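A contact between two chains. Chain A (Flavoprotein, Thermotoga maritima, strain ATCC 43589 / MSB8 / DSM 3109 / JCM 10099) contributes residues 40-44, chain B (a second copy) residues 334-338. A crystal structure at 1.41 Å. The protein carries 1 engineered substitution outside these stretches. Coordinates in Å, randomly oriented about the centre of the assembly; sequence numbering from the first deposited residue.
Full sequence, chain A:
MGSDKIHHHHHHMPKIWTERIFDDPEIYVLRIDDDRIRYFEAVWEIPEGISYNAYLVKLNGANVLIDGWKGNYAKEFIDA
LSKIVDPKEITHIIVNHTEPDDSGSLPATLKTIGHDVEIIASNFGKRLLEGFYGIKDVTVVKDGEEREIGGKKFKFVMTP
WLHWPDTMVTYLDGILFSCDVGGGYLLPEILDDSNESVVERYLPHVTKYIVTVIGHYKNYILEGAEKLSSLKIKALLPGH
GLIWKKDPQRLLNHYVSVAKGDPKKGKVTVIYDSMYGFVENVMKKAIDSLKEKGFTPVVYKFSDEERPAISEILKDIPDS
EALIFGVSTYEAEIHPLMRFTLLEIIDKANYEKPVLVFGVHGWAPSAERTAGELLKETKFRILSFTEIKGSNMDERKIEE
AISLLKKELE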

ATOM      1  N   PHE A  40     -11.966  -4.920   2.909  1.00 17.39           N
ATOM      2  CA  PHE A  40     -12.831  -4.499   3.995  1.00 17.64           C
ATOM      3  C   PHE A  40     -12.383  -3.145   4.517  1.00 18.26           C
ATOM      4  O   PHE A  40     -11.187  -2.878   4.651  1.00 18.65           O
ATOM      5  CB  PHE A  40     -12.842  -5.542   5.108  1.00 17.22           C
ATOM      6  CG  PHE A  40     -14.029  -5.425   6.010  1.00 18.26           C
ATOM      7  CD1 PHE A  40     -15.281  -5.676   5.507  1.00 19.14           C
ATOM      8  CD2 PHE A  40     -13.884  -5.042   7.333  1.00 19.88           C
ATOM      9  CE1 PHE A  40     -16.403  -5.546   6.307  1.00 19.70           C
ATOM     10  CE2 PHE A  40     -15.002  -4.900   8.145  1.00 20.65           C
ATOM     11  CZ  PHE A  40     -16.260  -5.176   7.622  1.00 21.35           C
ATOM     12  N   GLU A  41     -13.359  -2.283   4.813  1.00 18.77           N
ATOM     13  CA  GLU A  41     -13.085  -0.894   5.166  1.00 19.76           C
ATOM     14  C   GLU A  41     -12.310  -0.165   4.050  1.00 18.92           C
ATOM     15  O   GLU A  41     -11.641   0.835   4.314  1.00 19.27           O
ATOM     16  CB  GLU A  41     -12.319  -0.778   6.501  1.00 22.52           C
ATOM     17  CG  GLU A  41     -13.075  -1.265   7.727  1.00 26.16           C
ATOM     18  CD  GLU A  41     -12.256  -1.210   9.038  1.00 28.44           C
ATOM     19  OE1 GLU A  41     -11.001  -1.219   9.010  1.00 28.06           O
ATOM     20  OE2 GLU A  41     -12.882  -1.116  10.111  1.00 31.17           O
ATOM     21  N   ALA A  42     -12.384  -0.668   2.812  1.00 17.61           N
ATOM     22  CA  ALA A  42     -11.604  -0.166   1.681  1.00 17.71           C
ATOM     23  C   ALA A  42     -10.104  -0.263   1.924  1.00 18.95           C
ATOM     24  O   ALA A  42      -9.332   0.501   1.353  1.00 21.06           O
ATOM     25  CB  ALA A  42     -12.012   1.255   1.270  1.00 19.01           C
ATOM     26  N   VAL A  43      -9.658  -1.204   2.755  1.00 18.87           N
ATOM     27  CA  VAL A  43      -8.221  -1.403   2.927  1.00 20.21           C
ATOM     28  C   VAL A  43      -7.767  -2.851   3.110  1.00 18.20           C
ATOM     29  O   VAL A  43      -6.717  -3.220   2.572  1.00 21.78           O
ATOM     30  CB  VAL A  43      -7.629  -0.471   4.004  1.00 23.80           C
ATOM     31  CG1 VAL A  43      -8.364  -0.574   5.260  1.00 23.33           C
ATOM     32  CG2 VAL A  43      -6.129  -0.749   4.246  1.00 26.43           C
ATOM     33  N   TRP A  44      -8.502  -3.676   3.862  1.00 17.48           N
ATOM     34  CA  TRP A  44      -7.996  -4.995   4.256  1.00 18.43           C
ATOM     35  C   TRP A  44      -8.349  -6.040   3.203  1.00 17.85           C
ATOM     36  O   TRP A  44      -9.518  -6.300   2.930  1.00 18.95           O
ATOM     37  CB  TRP A  44      -8.508  -5.405   5.637  1.00 18.54           C
ATOM     38  CG  TRP A  44      -8.345  -4.327   6.631  1.00 18.02           C
ATOM     39  CD1 TRP A  44      -9.348  -3.704   7.310  1.00 18.68           C
ATOM     40  CD2 TRP A  44      -7.127  -3.713   7.066  1.00 18.59           C
ATOM     41  NE1 TRP A  44      -8.832  -2.728   8.122  1.00 20.51           N
ATOM     42  CE2 TRP A  44      -7.472  -2.707   7.985  1.00 19.37           C
ATOM     43  CE3 TRP A  44      -5.780  -3.892   6.737  1.00 18.95           C
ATOM     44  CZ2 TRP A  44      -6.518  -1.881   8.591  1.00 21.41           C
ATOM     45  CZ3 TRP A  44      -4.822  -3.070   7.347  1.00 20.45           C
ATOM     46  CH2 TRP A  44      -5.207  -2.075   8.261  1.00 22.23           C
TER
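Chain B, residues 334-338: IHPLM

Chain B meets a tight turn of chain A with the start of a helix. In chain A, A:Glu41 and A:Ala42 both have positive phi (58/22 and 60/27), and A:Val43 follows at -143/-40. The turn is closed by backbone hydrogen bonds: A:Phe40 N to A:Trp44 O is 2.8 Å, A:Trp44 N to A:Phe40 O is 2.9 Å, and A:Val43 N to A:Phe40 O is 3.0 Å. The carbonyls of A:Glu41 and A:Ala42 take no part in these bonds and face chain B.

In chain B, B:Ile334 and B:His335 are extended, with psi of 168° and 132°. The helix begins at B:Pro336 and runs on past B:Met338. The nearest CA atoms across the contact are those of A:Val43 and B:Leu337, 7.0 Å apart. The two backbones do not touch; side chains of chain B reach across to side chains and backbone carbonyls of chain A.

B:His335 is the central residue. It is the N-cap, and its ring is bonded at both nitrogens. B:His335 ND1 accepts from B:Leu337 N at 3.2 Å, which caps the first turn of the helix. B:His335 NE2 donates to A:Glu41 O at 2.9 Å, with an angle of 161° at the hydrogen. With ND1 as acceptor and NE2 as donor, the ring orientation is fixed. The t rotamer (chi1 -171°) with chi2 -83° serves both bonds. CA-to-CB points sideways, but the end of the ring comes nearer to chain A. Both carbonyls lie at the ring edge, near its plane; A:Ala42 O is 3.4 Å from B:His335 CE1. A:Ala42 CB packs 3.8 Å from B:His335 NE2.

A:Val43 points toward chain B in the p rotamer (chi1 53°). A:Val43 CG2 lies 4.2 Å from B:Leu337 CG and 4.4 Å from B:Pro336 CB, and A:Val43 CB is 4.0 Å from B:His335 CE1. It has the largest area covered in chain A, 51 Å². B:Pro336 and B:Leu337 both point toward chain A. B:Leu337 is m,t, the common leucine pair in helices, and B:Leu337 CD1 reaches 3.4 Å from A:Ala42 O.

The A:Glu41 carboxylate makes no contact with the chain B stretch. With chi1 m and chi2 t, A:Glu41 OE1 accepts from A:Trp44 NE1 at 2.8 Å and is also bonded elsewhere in the structure. The bond to A:Trp44 ties the two side chains together across the turn, while the A:Glu41 carbonyl serves chain B. A:Phe40, B:Ile334 and B:Met338 do not touch the opposing stretch. In all, 218 Å² is buried, with one hydrogen bond between the stretches.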

ATOM      1  N   ILE B 334      -6.575   9.421   9.676  1.00 27.46           N
ATOM      2  CA  ILE B 334      -7.312   9.345   8.425  1.00 27.11           C
ATOM      3  C   ILE B 334      -7.118   7.974   7.798  1.00 24.08           C
ATOM      4  O   ILE B 334      -6.277   7.180   8.217  1.00 23.82           O
ATOM      5  CB  ILE B 334      -6.899  10.450   7.444  1.00 27.86           C
ATOM      6  CG1 ILE B 334      -5.403  10.337   7.127  1.00 28.21           C
ATOM      7  CG2 ILE B 334      -7.273  11.818   8.029  1.00 29.83           C
ATOM      8  CD1 ILE B 334      -4.973  11.205   5.957  1.00 29.01           C
ATOM      9  N   HIS B 335      -7.934   7.705   6.788  1.00 20.73           N
ATOM     10  CA  HIS B 335      -7.941   6.399   6.164  1.00 18.76           C
ATOM     11  C   HIS B 335      -6.524   6.018   5.738  1.00 18.76           C
ATOM     12  O   HIS B 335      -5.830   6.848   5.145  1.00 18.60           O
ATOM     13  CB  HIS B 335      -8.880   6.418   4.970  1.00 17.94           C
ATOM     14  CG  HIS B 335      -9.129   5.082   4.386  1.00 18.26           C
ATOM     15  ND1 HIS B 335      -8.280   4.479   3.477  1.00 18.73           N
ATOM     16  CD2 HIS B 335     -10.145   4.210   4.603  1.00 18.97           C
ATOM     17  CE1 HIS B 335      -8.769   3.291   3.162  1.00 20.74           C
ATOM     18  NE2 HIS B 335      -9.896   3.103   3.831  1.00 20.98           N
ATOM     19  N   PRO B 336      -6.065   4.802   6.055  1.00 17.72           N
ATOM     20  CA  PRO B 336      -4.669   4.439   5.790  1.00 17.38           C
ATOM     21  C   PRO B 336      -4.232   4.639   4.356  1.00 17.01           C
ATOM     22  O   PRO B 336      -3.065   4.962   4.126  1.00 17.42           O
ATOM     23  CB  PRO B 336      -4.631   2.957   6.179  1.00 18.64           C
ATOM     24  CG  PRO B 336      -5.652   2.815   7.160  1.00 19.36           C
ATOM     25  CD  PRO B 336      -6.758   3.748   6.819  1.00 18.80           C
ATOM     26  N   LEU B 337      -5.106   4.408   3.379  1.00 16.17           N
ATOM     27  CA  LEU B 337      -4.653   4.518   1.999  1.00 16.86           C
ATOM     28  C   LEU B 337      -4.559   5.968   1.554  1.00 16.58           C
ATOM     29  O   LEU B 337      -3.745   6.286   0.685  1.00 16.72           O
ATOM     30  CB  LEU B 337      -5.531   3.672   1.060  1.00 18.23           C
ATOM     31  CG  LEU B 337      -5.367   2.162   1.291  1.00 21.13           C
ATOM     32  CD1 LEU B 337      -6.221   1.405   0.327  1.00 22.67           C
ATOM     33  CD2 LEU B 337      -3.940   1.694   1.165  1.00 22.73           C
ATOM     34  N   MET B 338      -5.357   6.854   2.143  1.00 17.48           N
ATOM     35  CA  MET B 338      -5.182   8.283   1.887  1.00 16.50           C
ATOM     36  C   MET B 338      -3.959   8.839   2.617  1.00 17.29           C
ATOM     37  O   MET B 338      -3.271   9.720   2.084  1.00 17.36           O
ATOM     38  CB  MET B 338      -6.467   9.044   2.254  1.00 17.87           C
ATOM     39  CG  MET B 338      -7.618   8.768   1.284  1.00 19.89           C
ATOM     40  SD  MET B 338      -7.281   9.158  -0.442  1.00 20.80           S
ATOM     41  CE  MET B 338      -7.245  10.959  -0.384  1.00 21.07           C
TER